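Long-range contacts in SAM-dependent O-methyltransferase (PDB 1O54), which probably transfers a methyl group from S-adenosyl-L-methionine to N1 of adenine 58 in tRNA, working as a homotetramer: residues I95-D100 with A259-M264; M106-K111 with V182-L187; D32-L37 with T48-I53; V38-D43 with E57-G62. One frame throughout, in Å; residues are numbered along the deposited sequence. Where two conformers were deposited one is given.

How the interactions relate
From the N terminus, the chain first builds a small beta domain. Interaction 3 closes a loop by bringing the turn T48-G51 back to D32-F36, and interaction 4 closes another by laying V58 and F59 against L40-K42. These two loops cross, because their segments alternate along the chain; they share strand 35-39, and their centres are 15 Å apart. Both are complete before the larger domain opens. There interaction 1 joins the start of helix 98-107 to the run into strand 263-269, and interaction 2, nested inside that loop, joins the end of the same helix to strand 182-187. The two touch where V96 CG2 lies 4.0 Å from F186 CZ.

Interaction 1: I95-D100 with A259-M264; sequences IVYPKD and AHTAYM
A polar contact, partly buried, joins the first turn of helix 98-107 to the chain just before strand 263-269, and its hub is the hydroxyl of T261. K99 and D100 both meet T261 tip to tip. The hydroxyl donates to D100 OD2; the 2.4 Å between T261 OG1 and D100 OD2 is shorter than expected, so the exact distance is doubtful. It accepts from K99, whose NZ stands 3.0 Å from T261 OG1. The lysine chain bends at its last torsion (chi4 79°), and NZ also forms a salt bridge to D100 OD1 at 2.9 Å, 31° out of the carboxylate plane on the syn side; S239 is a further partner. A water bonded to D100 OD1 and A262 O adds a second link. T261 CG2 makes an apolar contact with Y97 CD1 at 3.7 Å. M264 SD lies 3.8 Å from D100 OD1, the two side chains crossing obliquely. An alanine in place of K99 would probably leave D100 without the lysine charge beside it and T261 without the lysine as donor. Y97 is the N-cap of an ordinary helix start. Helix 98-107 and strand 263-269, antiparallel to 207-213, belong to the class I-like methyltransferase fold.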
loop_
_atom_site.group_PDB
_atom_site.type_symbol
_atom_site.label_atom_id
_atom_site.label_comp_id
_atom_site.label_asym_id
_atom_site.label_seq_id
_atom_site.Cartn_x
_atom_site.Cartn_y
_atom_site.Cartn_z
ATOM N N ILE A 95 -0.944 16.736 -14.669
ATOM C CA ILE A 95 0.099 15.967 -15.344
ATOM C C ILE A 95 -0.071 14.495 -15.069
ATOM O O ILE A 95 -0.741 14.117 -14.109
ATOM C CB ILE A 95 1.499 16.401 -14.879
ATOM C CG1 ILE A 95 1.683 16.179 -13.380
ATOM C CG2 ILE A 95 1.729 17.880 -15.194
ATOM C CD1 ILE A 95 3.130 16.168 -12.923
ATOM N N VAL A 96 0.566 13.683 -15.907
ATOM C CA VAL A 96 0.883 12.304 -15.539
ATOM C C VAL A 96 2.180 12.359 -14.732
ATOM O O VAL A 96 3.203 12.880 -15.228
ATOM C CB VAL A 96 1.074 11.389 -16.760
ATOM C CG1 VAL A 96 1.395 9.972 -16.306
ATOM C CG2 VAL A 96 -0.178 11.378 -17.638
ATOM N N TYR A 97 2.151 11.860 -13.499
ATOM C CA TYR A 97 3.308 11.988 -12.612
ATOM C C TYR A 97 4.373 10.995 -13.035
ATOM O O TYR A 97 4.039 9.928 -13.567
ATOM C CB TYR A 97 2.917 11.776 -11.142
ATOM C CG TYR A 97 2.164 12.981 -10.610
ATOM C CD1 TYR A 97 0.813 13.131 -10.851
ATOM C CD2 TYR A 97 2.823 13.981 -9.884
ATOM C CE1 TYR A 97 0.113 14.254 -10.390
ATOM C CE2 TYR A 97 2.128 15.106 -9.417
ATOM C CZ TYR A 97 0.774 15.228 -9.677
ATOM O OH TYR A 97 0.073 16.341 -9.215
ATOM N N PRO A 98 5.637 11.344 -12.805
ATOM C CA PRO A 98 6.772 10.465 -13.097
ATOM C C PRO A 98 6.695 9.026 -12.623
ATOM O O PRO A 98 7.124 8.130 -13.348
ATOM C CB PRO A 98 7.922 11.155 -12.350
ATOM C CG PRO A 98 7.588 12.601 -12.495
ATOM C CD PRO A 98 6.084 12.658 -12.266
ATOM N N LYS A 99 6.178 8.786 -11.409
ATOM C CA LYS A 99 6.018 7.402 -10.938
ATOM C C LYS A 99 5.165 6.596 -11.927
ATOM O O LYS A 99 5.364 5.397 -12.116
ATOM C CB LYS A 99 5.372 7.344 -9.539
ATOM C CG LYS A 99 3.873 7.711 -9.459
ATOM C CD LYS A 99 3.290 7.295 -8.109
ATOM C CE LYS A 99 1.820 7.292 -8.072
ATOM N NZ LYS A 99 1.172 6.138 -8.674
ATOM N N ASP A 100 4.232 7.266 -12.585
ATOM C CA ASP A 100 3.402 6.579 -13.551
ATOM C C ASP A 100 4.045 6.630 -14.951
ATOM O O ASP A 100 4.051 5.641 -15.634
ATOM C CB ASP A 100 1.996 7.181 -13.603
ATOM C CG ASP A 100 1.202 6.981 -12.310
ATOM O OD1 ASP A 100 1.401 5.963 -11.561
ATOM O OD2 ASP A 100 0.298 7.797 -12.001
ATOM N N ALA A 259 -1.844 9.311 -2.046
ATOM C CA ALA A 259 -2.665 8.096 -2.001
ATOM C C ALA A 259 -3.094 7.638 -3.384
ATOM O O ALA A 259 -3.483 6.472 -3.513
ATOM C CB ALA A 259 -3.908 8.302 -1.150
ATOM N N HIS A 260 -3.062 8.539 -4.389
ATOM C CA HIS A 260 -3.583 8.225 -5.741
ATOM C C HIS A 260 -3.226 9.250 -6.840
ATOM O O HIS A 260 -3.387 10.446 -6.660
ATOM C CB HIS A 260 -5.107 8.097 -5.654
ATOM C CG HIS A 260 -5.779 7.763 -6.941
ATOM N ND1 HIS A 260 -5.650 6.534 -7.548
ATOM C CD2 HIS A 260 -6.661 8.469 -7.693
ATOM C CE1 HIS A 260 -6.391 6.511 -8.643
ATOM N NE2 HIS A 260 -7.017 7.674 -8.753
ATOM N N THR A 261 -2.749 8.767 -7.985
ATOM C CA THR A 261 -2.610 9.594 -9.175
ATOM C C THR A 261 -3.616 9.118 -10.241
ATOM O O THR A 261 -4.559 9.864 -10.602
ATOM C CB THR A 261 -1.190 9.515 -9.738
ATOM O OG1 THR A 261 -0.745 8.151 -9.815
ATOM C CG2 THR A 261 -0.225 10.194 -8.808
ATOM N N ALA A 262 -3.465 7.860 -10.662
ATOM C CA ALA A 262 -4.243 7.330 -11.776
ATOM C C ALA A 262 -4.245 5.796 -11.837
ATOM O O ALA A 262 -3.262 5.154 -11.493
ATOM C CB ALA A 262 -3.681 7.891 -13.105
ATOM N N TYR A 263 -5.355 5.229 -12.309
ATOM C CA TYR A 263 -5.429 3.826 -12.708
ATOM C C TYR A 263 -4.846 3.770 -14.111
ATOM O O TYR A 263 -5.187 4.597 -14.938
ATOM C CB TYR A 263 -6.861 3.326 -12.712
ATOM C CG TYR A 263 -7.477 3.398 -11.324
ATOM C CD1 TYR A 263 -8.291 4.443 -10.948
ATOM C CD2 TYR A 263 -7.158 2.436 -10.366
ATOM C CE1 TYR A 263 -8.834 4.501 -9.672
ATOM C CE2 TYR A 263 -7.689 2.501 -9.069
ATOM C CZ TYR A 263 -8.527 3.524 -8.746
ATOM O OH TYR A 263 -9.097 3.627 -7.482
ATOM N N MET A 264 -3.939 2.834 -14.343
ATOM C CA MET A 264 -3.313 2.661 -15.637
ATOM C C MET A 264 -3.851 1.416 -16.317
ATOM O O MET A 264 -3.820 0.330 -15.716
ATOM C CB MET A 264 -1.821 2.506 -15.451
ATOM C CG MET A 264 -1.202 3.711 -14.789
ATOM S SD MET A 264 0.538 3.531 -14.328
ATOM C CE MET A 264 0.416 2.519 -12.805
HETATM O O HOH W 1 -2.065 5.954 -7.919
HETATM O O HOH W 2 -0.940 4.642 -10.246
#

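Interaction 2: M106-K111 with V182-L187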
loop_
_atom_site.group_PDB
_atom_site.type_symbol
_atom_site.label_atom_id
_atom_site.label_comp_id
_atom_site.label_asym_id
_atom_site.label_seq_id
_atom_site.Cartn_x
_atom_site.Cartn_y
_atom_site.Cartn_z
ATOM N N MET A 106 7.786 2.093 -20.158
ATOM C CA MET A 106 8.394 0.798 -20.216
ATOM C C MET A 106 7.375 -0.249 -20.594
ATOM O O MET A 106 7.686 -1.140 -21.375
ATOM C CB MET A 106 9.094 0.431 -18.919
ATOM C CG MET A 106 10.056 -0.764 -19.120
ATOM S SD MET A 106 11.023 -1.091 -17.661
ATOM C CE MET A 106 11.990 -2.587 -18.196
ATOM N N MET A 107 6.167 -0.161 -20.041
ATOM C CA MET A 107 5.096 -1.145 -20.382
ATOM C C MET A 107 4.728 -1.091 -21.879
ATOM O O MET A 107 4.432 -2.159 -22.476
ATOM C CB MET A 107 3.849 -0.953 -19.530
ATOM C CG MET A 107 4.069 -1.314 -18.053
ATOM S SD MET A 107 3.976 -3.078 -17.787
ATOM C CE MET A 107 2.110 -3.216 -17.638
ATOM N N LEU A 108 4.749 0.128 -22.440
ATOM C CA LEU A 108 4.565 0.372 -23.895
ATOM C C LEU A 108 5.786 -0.015 -24.763
ATOM O O LEU A 108 5.712 0.017 -26.013
ATOM C CB LEU A 108 4.200 1.830 -24.145
ATOM C CG LEU A 108 2.830 2.288 -23.660
ATOM C CD1 LEU A 108 2.590 3.725 -23.950
ATOM C CD2 LEU A 108 1.696 1.440 -24.282
ATOM N N ASP A 109 6.869 -0.436 -24.109
ATOM C CA ASP A 109 8.094 -0.901 -24.768
ATOM C C ASP A 109 8.668 0.158 -25.705
ATOM O O ASP A 109 9.250 -0.186 -26.748
ATOM C CB ASP A 109 7.855 -2.204 -25.525
ATOM C CG ASP A 109 9.151 -2.947 -25.834
ATOM O OD1 ASP A 109 10.052 -3.051 -24.958
ATOM O OD2 ASP A 109 9.313 -3.471 -26.945
ATOM N N VAL A 110 8.509 1.434 -25.343
ATOM C CA VAL A 110 8.973 2.528 -26.202
ATOM C C VAL A 110 10.504 2.457 -26.316
ATOM O O VAL A 110 11.216 2.403 -25.313
ATOM C CB VAL A 110 8.516 3.924 -25.733
ATOM C CG1 VAL A 110 8.934 4.972 -26.711
ATOM C CG2 VAL A 110 7.008 3.955 -25.483
ATOM N N LYS A 111 10.972 2.436 -27.561
ATOM C CA LYS A 111 12.372 2.184 -27.849
ATOM C C LYS A 111 12.800 2.913 -29.112
ATOM O O LYS A 111 11.992 3.492 -29.840
ATOM C CB LYS A 111 12.584 0.694 -28.019
ATOM C CG LYS A 111 11.926 0.151 -29.240
ATOM C CD LYS A 111 11.902 -1.374 -29.292
ATOM C CE LYS A 111 11.578 -1.831 -30.732
ATOM N NZ LYS A 111 10.226 -1.464 -31.275
ATOM N N VAL A 182 1.481 2.420 -35.971
ATOM C CA VAL A 182 2.350 2.974 -34.930
ATOM C C VAL A 182 2.677 1.896 -33.888
ATOM O O VAL A 182 1.917 0.918 -33.707
ATOM C CB VAL A 182 1.810 4.279 -34.285
ATOM C CG1 VAL A 182 1.494 5.312 -35.337
ATOM C CG2 VAL A 182 0.622 3.998 -33.360
ATOM N N ASP A 183 3.816 2.055 -33.231
ATOM C CA ASP A 183 4.309 1.027 -32.319
ATOM C C ASP A 183 3.528 0.980 -31.008
ATOM O O ASP A 183 3.308 -0.096 -30.441
ATOM C CB ASP A 183 5.765 1.267 -32.058
ATOM C CG ASP A 183 6.581 1.112 -33.311
ATOM O OD1 ASP A 183 6.844 -0.053 -33.675
ATOM O OD2 ASP A 183 6.946 2.081 -34.004
ATOM N N ALA A 184 3.141 2.159 -30.525
ATOM C CA ALA A 184 2.419 2.280 -29.256
ATOM C C ALA A 184 1.642 3.590 -29.246
ATOM O O ALA A 184 1.943 4.507 -30.025
ATOM C CB ALA A 184 3.349 2.233 -28.091
ATOM N N LEU A 185 0.678 3.676 -28.341
ATOM C CA LEU A 185 -0.204 4.804 -28.261
ATOM C C LEU A 185 -0.565 5.030 -26.815
ATOM O O LEU A 185 -0.959 4.109 -26.107
ATOM C CB LEU A 185 -1.452 4.558 -29.109
ATOM C CG LEU A 185 -2.416 5.739 -29.294
ATOM C CD1 LEU A 185 -3.140 5.616 -30.598
ATOM C CD2 LEU A 185 -3.369 5.847 -28.111
ATOM N N PHE A 186 -0.439 6.273 -26.384
ATOM C CA PHE A 186 -0.870 6.681 -25.035
ATOM C C PHE A 186 -2.014 7.681 -25.162
ATOM O O PHE A 186 -1.918 8.699 -25.883
ATOM C CB PHE A 186 0.255 7.352 -24.264
ATOM C CG PHE A 186 -0.152 7.753 -22.888
ATOM C CD1 PHE A 186 -0.409 6.765 -21.919
ATOM C CD2 PHE A 186 -0.334 9.078 -22.549
ATOM C CE1 PHE A 186 -0.821 7.127 -20.627
ATOM C CE2 PHE A 186 -0.730 9.446 -21.262
ATOM C CZ PHE A 186 -0.995 8.464 -20.310
ATOM N N LEU A 187 -3.075 7.413 -24.405
ATOM C CA LEU A 187 -4.303 8.164 -24.486
ATOM C C LEU A 187 -4.590 8.759 -23.108
ATOM O O LEU A 187 -4.638 8.027 -22.115
ATOM C CB LEU A 187 -5.440 7.249 -24.867
ATOM C CG LEU A 187 -6.835 7.883 -24.978
ATOM C CD1 LEU A 187 -6.929 8.899 -26.085
ATOM C CD2 LEU A 187 -7.850 6.752 -25.188
#
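L108 lies over A184 and F186 where helix 98-107 ends against strand 182-187 of the central sheet, part of the Rossmann-like fold of class I-like methyltransferases. The helix closes with a Schellman motif: D109 has positive phi (57°), and D109 N bonds back to M106 O. Just before this turn, the CB of L108 points at the strand and meets the CB of A184 at 4.1 Å, while the carbonyl O of L108 comes within 3.8 Å of the same A184 CB. A chi1 of -68° sets the leucine CG anti to the carbonyl carbon, beside the backbone N; from there L108 CD1 lies 4.3 Å from F186 CB. Both methyls of L108 also come near the backbone at L185 O, whereas the L185 side chain starts away from the helix end. L108 also touches R208 and A210 of strand 207-213, and the F186 side chain lies close to D188, predicted to bind S-adenosyl-L-methionine. Charges gather at the other end: K111 forms a salt bridge with D114, and D183 with K15 of the third subunit. Across the contact K111 NZ and D183 OD1 remain 4.4 Å apart, beyond salt-bridge range.

Interaction 3: D32-L37 with T48-I53; sequences DESEFL and THLGII
H49 reaches across to D32 and S34 from the type I turn T48-G51. Its CB starts to one side of the facing loop, but a chi1 of 67° sets CG between the backbone N and the carbonyl carbon, and the ring extends toward the other segment. Along the rim, CD2 passes 3.8 Å from D32 OD2, and CE1 has S34 CB at its edge and F36 CZ 4.0 Å away. At the tip, NE2 donates to D32 OD2 over 3.1 Å, at an N-H...O angle of 159°. The oxygen uses its syn lone pair and lies in the imidazole plane, although carboxylate and ring are turned 38° apart. The other carboxylate oxygen, OD1, takes two donors, S34 N in an Asx turn and S34 OG, which would hold the carboxylate in place for the histidine. L50 CD1 comes within 3.6 Å of S34 OG.

Beside this polar pair, T48 CG2 sits over one face of the F36 ring in a CH-pi contact, 4.0 Å from the centroid. T48 OG1 accepts from L50 N, an ST turn, and donates to G51 O, where T48 N also bonds. An alanine at T48 would probably uncover part of the F36 face and let the turn move more freely, with L50 N and G51 O each losing a bond. The contact lies at the surface, where the turn of the hairpin of strands 45-48 and 51-54 meets the loop leading into strand 35-39 and F36 in that strand; L50 and I53 also pack on F30 of strand 25-30.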
loop_
_atom_site.group_PDB
_atom_site.type_symbol
_atom_site.label_atom_id
_atom_site.label_comp_id
_atom_site.label_asym_id
_atom_site.label_seq_id
_atom_site.Cartn_x
_atom_site.Cartn_y
_atom_site.Cartn_z
ATOM N N ASP A 32 17.659 23.334 4.082
ATOM C CA ASP A 32 16.281 23.092 4.562
ATOM C C ASP A 32 15.406 22.454 3.480
ATOM O O ASP A 32 14.164 22.444 3.579
ATOM C CB ASP A 32 15.648 24.398 5.087
ATOM C CG ASP A 32 15.285 25.369 3.977
ATOM O OD1 ASP A 32 15.758 25.188 2.836
ATOM O OD2 ASP A 32 14.531 26.348 4.146
ATOM N N GLU A 33 16.061 21.954 2.431
ATOM C CA GLU A 33 15.415 21.250 1.345
ATOM C C GLU A 33 14.567 22.123 0.408
ATOM O O GLU A 33 13.939 21.598 -0.498
ATOM C CB GLU A 33 14.602 20.062 1.880
ATOM C CG GLU A 33 15.343 19.188 2.892
ATOM C CD GLU A 33 15.944 17.937 2.282
ATOM O OE1 GLU A 33 16.752 18.047 1.309
ATOM O OE2 GLU A 33 15.606 16.830 2.785
ATOM N N SER A 34 14.576 23.449 0.559
ATOM C CA SER A 34 13.915 24.282 -0.450
ATOM C C SER A 34 14.731 24.183 -1.736
ATOM O O SER A 34 15.955 24.007 -1.682
ATOM C CB SER A 34 13.784 25.726 0.018
ATOM O OG SER A 34 14.964 26.144 0.641
ATOM N N GLU A 35 14.050 24.218 -2.876
ATOM C CA GLU A 35 14.722 24.191 -4.165
ATOM C C GLU A 35 14.127 25.251 -5.095
ATOM O O GLU A 35 12.914 25.483 -5.093
ATOM C CB GLU A 35 14.605 22.811 -4.821
ATOM C CG GLU A 35 14.493 21.620 -3.872
ATOM C CD GLU A 35 15.779 20.822 -3.713
ATOM O OE1 GLU A 35 16.315 20.773 -2.587
ATOM O OE2 GLU A 35 16.244 20.216 -4.697
ATOM N N PHE A 36 14.972 25.912 -5.868
ATOM C CA PHE A 36 14.518 26.983 -6.746
ATOM C C PHE A 36 14.981 26.698 -8.148
ATOM O O PHE A 36 16.191 26.596 -8.366
ATOM C CB PHE A 36 15.089 28.314 -6.280
ATOM C CG PHE A 36 14.807 28.612 -4.855
ATOM C CD1 PHE A 36 13.582 29.146 -4.479
ATOM C CD2 PHE A 36 15.756 28.385 -3.892
ATOM C CE1 PHE A 36 13.313 29.425 -3.153
ATOM C CE2 PHE A 36 15.498 28.647 -2.568
ATOM C CZ PHE A 36 14.268 29.173 -2.193
ATOM N N LEU A 37 14.031 26.539 -9.072
ATOM C CA LEU A 37 14.321 26.308 -10.474
ATOM C C LEU A 37 14.222 27.646 -11.167
ATOM O O LEU A 37 13.149 28.280 -11.155
ATOM C CB LEU A 37 13.321 25.309 -11.087
ATOM C CG LEU A 37 13.915 24.121 -11.842
ATOM C CD1 LEU A 37 12.829 23.124 -12.156
ATOM C CD2 LEU A 37 14.596 24.541 -13.121
ATOM N N THR A 48 14.654 35.223 -1.671
ATOM C CA THR A 48 14.061 34.054 -1.029
ATOM C C THR A 48 14.042 34.206 0.480
ATOM O O THR A 48 14.702 35.077 1.035
ATOM C CB THR A 48 14.869 32.781 -1.356
ATOM O OG1 THR A 48 16.090 32.773 -0.605
ATOM C CG2 THR A 48 15.303 32.752 -2.815
ATOM N N HIS A 49 13.327 33.288 1.128
ATOM C CA HIS A 49 13.247 33.227 2.591
ATOM C C HIS A 49 14.604 32.921 3.243
ATOM O O HIS A 49 14.759 33.084 4.465
ATOM C CB HIS A 49 12.194 32.188 3.024
ATOM C CG HIS A 49 12.564 30.778 2.694
ATOM N ND1 HIS A 49 12.283 30.203 1.474
ATOM C CD2 HIS A 49 13.201 29.830 3.422
ATOM C CE1 HIS A 49 12.730 28.958 1.463
ATOM N NE2 HIS A 49 13.288 28.706 2.635
ATOM N N LEU A 50 15.574 32.481 2.429
ATOM C CA LEU A 50 16.945 32.255 2.882
ATOM C C LEU A 50 17.897 33.402 2.511
ATOM O O LEU A 50 19.084 33.381 2.858
ATOM C CB LEU A 50 17.476 30.932 2.299
ATOM C CG LEU A 50 16.702 29.677 2.696
ATOM C CD1 LEU A 50 17.360 28.411 2.120
ATOM C CD2 LEU A 50 16.580 29.571 4.209
ATOM N N GLY A 51 17.371 34.405 1.817
ATOM C CA GLY A 51 18.149 35.578 1.474
ATOM C C GLY A 51 18.212 35.752 -0.022
ATOM O O GLY A 51 17.505 35.067 -0.769
ATOM N N ILE A 52 19.074 36.668 -0.451
ATOM C CA ILE A 52 19.207 37.012 -1.850
ATOM C C ILE A 52 20.287 36.157 -2.490
ATOM O O ILE A 52 21.375 36.015 -1.937
ATOM C CB ILE A 52 19.592 38.508 -2.007
ATOM C CG1 ILE A 52 18.492 39.386 -1.402
ATOM C CG2 ILE A 52 19.817 38.840 -3.493
ATOM C CD1 ILE A 52 18.843 40.827 -1.298
ATOM N N ILE A 53 19.976 35.614 -3.661
ATOM C CA ILE A 53 20.950 34.873 -4.463
ATOM C C ILE A 53 21.288 35.726 -5.689
ATOM O O ILE A 53 20.423 36.083 -6.469
ATOM C CB ILE A 53 20.395 33.504 -4.880
ATOM C CG1 ILE A 53 19.910 32.733 -3.648
ATOM C CG2 ILE A 53 21.469 32.720 -5.608
ATOM C CD1 ILE A 53 18.889 31.667 -3.943
#

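Interaction 4: V38-D43 with E57-G62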
loop_
_atom_site.group_PDB
_atom_site.type_symbol
_atom_site.label_atom_id
_atom_site.label_comp_id
_atom_site.label_asym_id
_atom_site.label_seq_id
_atom_site.Cartn_x
_atom_site.Cartn_y
_atom_site.Cartn_z
ATOM N N VAL A 38 15.328 28.091 -11.754
ATOM C CA VAL A 38 15.376 29.408 -12.384
ATOM C C VAL A 38 16.145 29.424 -13.693
ATOM O O VAL A 38 17.039 28.599 -13.933
ATOM C CB VAL A 38 15.999 30.437 -11.438
ATOM C CG1 VAL A 38 15.211 30.521 -10.163
ATOM C CG2 VAL A 38 17.439 30.086 -11.124
ATOM N N ASP A 39 15.781 30.389 -14.529
ATOM C CA ASP A 39 16.510 30.697 -15.752
ATOM C C ASP A 39 17.668 31.605 -15.392
ATOM O O ASP A 39 17.473 32.657 -14.774
ATOM C CB ASP A 39 15.617 31.432 -16.749
ATOM C CG ASP A 39 14.309 30.732 -16.962
ATOM O OD1 ASP A 39 14.338 29.544 -17.347
ATOM O OD2 ASP A 39 13.207 31.299 -16.745
ATOM N N LEU A 40 18.868 31.217 -15.795
ATOM C CA LEU A 40 20.046 32.023 -15.543
ATOM C C LEU A 40 20.084 33.207 -16.490
ATOM O O LEU A 40 20.063 33.053 -17.697
ATOM C CB LEU A 40 21.320 31.205 -15.731
ATOM C CG LEU A 40 21.714 30.277 -14.594
ATOM C CD1 LEU A 40 23.045 29.649 -14.984
ATOM C CD2 LEU A 40 21.849 31.055 -13.268
ATOM N N GLU A 41 20.142 34.393 -15.926
ATOM C CA GLU A 41 20.298 35.588 -16.719
ATOM C C GLU A 41 21.199 36.543 -15.951
ATOM O O GLU A 41 21.150 36.605 -14.718
ATOM C CB GLU A 41 18.930 36.202 -17.038
ATOM C CG GLU A 41 17.951 35.291 -17.799
ATOM C CD GLU A 41 18.378 34.916 -19.233
ATOM O OE1 GLU A 41 19.356 35.491 -19.783
ATOM O OE2 GLU A 41 17.715 34.023 -19.829
ATOM N N LYS A 42 22.042 37.255 -16.688
ATOM C CA LYS A 42 22.991 38.200 -16.102
ATOM C C LYS A 42 22.242 39.269 -15.333
ATOM O O LYS A 42 21.181 39.697 -15.765
ATOM C CB LYS A 42 23.889 38.805 -17.198
ATOM C CG LYS A 42 25.014 37.844 -17.664
ATOM C CD LYS A 42 25.253 37.830 -19.188
ATOM C CE LYS A 42 26.036 39.046 -19.648
ATOM N NZ LYS A 42 26.435 38.969 -21.092
ATOM N N ASP A 43 22.757 39.630 -14.162
ATOM C CA ASP A 43 22.206 40.713 -13.335
ATOM C C ASP A 43 20.825 40.454 -12.732
ATOM O O ASP A 43 20.166 41.387 -12.267
ATOM C CB ASP A 43 22.203 42.039 -14.115
ATOM C CG ASP A 43 23.587 42.420 -14.615
ATOM O OD1 ASP A 43 24.564 42.295 -13.833
ATOM O OD2 ASP A 43 23.788 42.879 -15.762
ATOM N N GLU A 57 26.923 35.223 -9.777
ATOM C CA GLU A 57 27.844 34.282 -9.128
ATOM C C GLU A 57 27.782 32.901 -9.728
ATOM O O GLU A 57 28.787 32.206 -9.791
ATOM C CB GLU A 57 27.549 34.161 -7.626
ATOM C CG GLU A 57 27.691 35.450 -6.835
ATOM C CD GLU A 57 27.705 35.208 -5.327
ATOM O OE1 GLU A 57 28.421 34.286 -4.877
ATOM O OE2 GLU A 57 27.017 35.947 -4.586
ATOM N N VAL A 58 26.586 32.478 -10.142
ATOM C CA VAL A 58 26.411 31.169 -10.702
ATOM C C VAL A 58 27.242 30.977 -11.966
ATOM O O VAL A 58 27.775 29.892 -12.179
ATOM C CB VAL A 58 24.913 30.851 -10.972
ATOM C CG1 VAL A 58 24.777 29.509 -11.608
ATOM C CG2 VAL A 58 24.133 30.915 -9.658
ATOM N N PHE A 59 27.383 32.031 -12.780
ATOM C CA PHE A 59 28.197 31.922 -14.000
ATOM C C PHE A 59 29.686 31.657 -13.700
ATOM O O PHE A 59 30.425 31.206 -14.585
ATOM C CB PHE A 59 28.096 33.165 -14.867
ATOM C CG PHE A 59 26.714 33.458 -15.357
ATOM C CD1 PHE A 59 26.017 34.541 -14.872
ATOM C CD2 PHE A 59 26.107 32.646 -16.295
ATOM C CE1 PHE A 59 24.724 34.829 -15.322
ATOM C CE2 PHE A 59 24.795 32.925 -16.742
ATOM C CZ PHE A 59 24.122 34.036 -16.256
ATOM N N GLU A 60 30.111 31.940 -12.477
ATOM C CA GLU A 60 31.515 31.705 -12.063
ATOM C C GLU A 60 31.696 30.432 -11.271
ATOM O O GLU A 60 32.752 30.243 -10.640
ATOM C CB GLU A 60 31.990 32.848 -11.204
ATOM C CG GLU A 60 31.644 34.217 -11.730
ATOM C CD GLU A 60 32.229 34.468 -13.113
ATOM O OE1 GLU A 60 32.697 33.523 -13.796
ATOM O OE2 GLU A 60 32.196 35.610 -13.506
ATOM N N LYS A 61 30.650 29.599 -11.270
ATOM C CA LYS A 61 30.638 28.341 -10.542
ATOM C C LYS A 61 30.273 27.258 -11.544
ATOM O O LYS A 61 30.433 27.447 -12.757
ATOM C CB LYS A 61 29.636 28.422 -9.383
ATOM C CG LYS A 61 29.860 29.587 -8.411
ATOM C CD LYS A 61 30.584 29.176 -7.156
ATOM C CE LYS A 61 30.440 30.216 -6.036
ATOM N NZ LYS A 61 30.706 29.581 -4.710
ATOM N N GLY A 62 29.766 26.125 -11.082
ATOM C CA GLY A 62 29.507 24.973 -11.939
ATOM C C GLY A 62 28.585 24.030 -11.178
ATOM O O GLY A 62 28.380 24.248 -9.978
#
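Two kinds of packing join L40-K42, at and just past the end of strand 35-39, to V58 and F59 in the region of the short, weakly bonded helix 55-58. The first is aliphatic. L40 and V58 cross at a slant, with L40 CD2 3.7 Å from V58 CG1 and L40 CD1 3.8 Å from the same methyl, so the fork of the leucine embraces one branch of the valine. A chi1 of 178° sets V58 CG1 anti to the backbone N, where both methyls of L40 meet it. L20 touches both residues.

The second kind is aromatic. The far end of the F59 ring, at CE1, CZ and CE2, is received by the extended chain. L40 and F59 slide past each other in opposite directions, bringing L40 CB to 4.0 Å from F59 CE2. Backbone meets the ring edge at E41, where E41 C lies in the ring plane, 3.9 Å from F59 CZ. The K42 and F59 side chains cross at about a right angle, with the aliphatic K42 CG 3.8 Å from F59 CE1, while the ammonium end leads away. P22 touches both K42 and F59.

Chemically, the join depends on shape and on the burial of hydrocarbon: the bonds E60 N to E57 O and K61 N to V58 O stay within E57-K61, and none spans the two segments.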